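PDB 6EIB: diguanylate cyclase from Vibrio cholerae serotype O1, which catalyses the conversion of two GTP molecules into cyclic di-GMP and diphosphate with magnesium as cofactor, and is involved in biofilm formation. Local coordinates for residues R28-C33 against L86-V91. Sequence-based numbering, arbitrary orientation.
Sequences RQPLSC and LENTHV. With SO4 (sulfate ion), chain E.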
# COMPACT_ATOMS: atom_id res chain seq x y z
N ARG A 28 8.58 -11.87 18.32
CA ARG A 28 9.26 -10.58 18.47
C ARG A 28 9.95 -10.12 17.18
O ARG A 28 11.12 -9.78 17.20
CB ARG A 28 10.26 -10.65 19.63
CG ARG A 28 9.56 -10.85 20.97
CD ARG A 28 10.48 -11.13 22.18
NE ARG A 28 11.26 -12.36 22.08
CZ ARG A 28 12.54 -12.46 22.41
NH1 ARG A 28 13.22 -11.40 22.86
NH2 ARG A 28 13.17 -13.63 22.30
N GLN A 29 9.21 -10.10 16.07
CA GLN A 29 9.73 -9.63 14.81
C GLN A 29 9.04 -8.31 14.45
O GLN A 29 7.84 -8.11 14.78
CB GLN A 29 9.49 -10.67 13.71
CG GLN A 29 10.21 -12.02 13.93
CD GLN A 29 9.78 -13.07 12.91
OE1 GLN A 29 8.80 -12.87 12.17
NE2 GLN A 29 10.50 -14.17 12.85
N PRO A 30 9.73 -7.45 13.69
CA PRO A 30 9.04 -6.23 13.25
C PRO A 30 7.99 -6.56 12.20
O PRO A 30 8.15 -7.53 11.45
CB PRO A 30 10.16 -5.37 12.67
CG PRO A 30 11.25 -6.38 12.23
CD PRO A 30 11.15 -7.51 13.26
N LEU A 31 6.94 -5.75 12.10
CA LEU A 31 5.87 -6.03 11.15
C LEU A 31 5.43 -4.70 10.56
O LEU A 31 4.84 -3.92 11.28
CB LEU A 31 4.66 -6.67 11.86
CG LEU A 31 3.39 -6.94 11.04
CD1 LEU A 31 3.65 -7.93 9.93
CD2 LEU A 31 2.21 -7.42 11.90
N SER A 32 5.60 -4.51 9.26
CA SER A 32 5.30 -3.19 8.66
C SER A 32 4.05 -3.19 7.80
O SER A 32 3.61 -4.22 7.28
CB SER A 32 6.49 -2.71 7.83
OG SER A 32 7.60 -2.35 8.64
N CYS A 33 3.47 -1.99 7.64
CA CYS A 33 2.21 -1.88 6.97
C CYS A 33 2.26 -0.66 6.06
O CYS A 33 2.61 0.41 6.53
CB CYS A 33 1.10 -1.75 8.01
SG CYS A 33 -0.53 -1.60 7.33
N LEU A 86 4.20 -6.37 5.53
CA LEU A 86 5.53 -6.98 5.36
C LEU A 86 6.03 -7.64 6.64
O LEU A 86 6.35 -6.96 7.61
CB LEU A 86 6.56 -5.94 4.90
CG LEU A 86 6.45 -5.11 3.61
CD1 LEU A 86 7.49 -4.01 3.62
CD2 LEU A 86 6.76 -5.96 2.40
N GLU A 87 6.04 -8.97 6.68
CA GLU A 87 6.56 -9.66 7.88
C GLU A 87 8.06 -9.51 8.07
O GLU A 87 8.82 -9.41 7.09
CB GLU A 87 6.19 -11.14 7.86
CG GLU A 87 4.70 -11.40 8.01
CD GLU A 87 4.42 -12.88 8.32
OE1 GLU A 87 4.06 -13.61 7.37
OE2 GLU A 87 4.56 -13.31 9.49
N ASN A 88 8.49 -9.51 9.32
CA ASN A 88 9.90 -9.42 9.66
C ASN A 88 10.59 -8.29 8.88
O ASN A 88 11.67 -8.48 8.30
CB ASN A 88 10.61 -10.77 9.42
CG ASN A 88 11.86 -10.90 10.24
OD1 ASN A 88 11.94 -10.29 11.31
ND2 ASN A 88 12.81 -11.71 9.79
N THR A 89 9.93 -7.13 8.86
CA THR A 89 10.41 -5.97 8.12
C THR A 89 10.30 -4.71 8.97
O THR A 89 9.23 -4.40 9.52
CB THR A 89 9.62 -5.79 6.82
OG1 THR A 89 9.78 -6.97 6.01
CG2 THR A 89 10.14 -4.58 6.02
N HIS A 90 11.41 -4.01 9.09
CA HIS A 90 11.45 -2.80 9.91
C HIS A 90 10.79 -1.65 9.15
O HIS A 90 10.72 -1.68 7.92
CB HIS A 90 12.90 -2.44 10.30
CG HIS A 90 13.56 -3.42 11.22
ND1 HIS A 90 13.19 -3.56 12.54
CD2 HIS A 90 14.62 -4.24 11.04
CE1 HIS A 90 13.96 -4.48 13.11
NE2 HIS A 90 14.84 -4.90 12.22
N VAL A 91 10.30 -0.64 9.87
CA VAL A 91 9.46 0.37 9.20
C VAL A 91 10.23 1.15 8.13
O VAL A 91 9.66 1.44 7.08
CB VAL A 91 8.80 1.33 10.24
CG1 VAL A 91 9.83 2.25 10.91
CG2 VAL A 91 7.64 2.13 9.62
S SO4 E . 10.38 -1.46 13.67
O1 SO4 E . 9.00 -1.73 13.28
O2 SO4 E . 11.19 -1.23 12.49
O3 SO4 E . 10.44 -0.30 14.55
O4 SO4 E . 10.94 -2.65 14.36
O HOH W 1 7.04 -14.80 9.96
O HOH W 2 6.94 -9.93 11.53
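Ser32 and Leu86 form an antiparallel hydrogen-bonded pair where strand 31-38 meets strand 81-87 in the central sheet of the GGDEF domain. Both bonds are nearly straight: Leu86 N gives to Ser32 O at 2.8 Å, and Ser32 N to a lone pair of Leu86 O at 3.0 Å. Beyond this pair residues 88-90 leave the strand and lead into helix 91-107. Asn88 takes positive phi, and Thr89 N reaches Pro30 O at 3.2 Å in a bent bond (142°) from above the carbonyl plane. A water also donates to Pro30 O and accepts from Asn88 N. The turn is braced within itself, Thr89 OG1 donating to Glu87 O. Ser32 OG, anti to its own carbonyl carbon, gives its proton to Thr89 O at 2.8 Å. Pro30 CG lies over one face of the His90 ring, a CH-pi contact 3.6 Å from the ring centroid. At the edge of that ring a sulfate, probably from the crystallisation liquor, accepts from His90 ND1, from Val91 N (2.8 Å to O2) and from Ser125 OG. The Gln29 and Asn88 side chains cross obliquely and their amides stack, planes 25° apart. Glu87 OE2 takes a water proton and forms a salt bridge to Arg23 NE of helix 10-27. Two carbonyls, Glu87 O and Thr89 O, are thus met by side-chain hydroxyls, and Pro30 O by a backbone N-H and a water; the sulfate at the first turn of helix 91-107 is consistent with a locally positive, anion-accepting helix start.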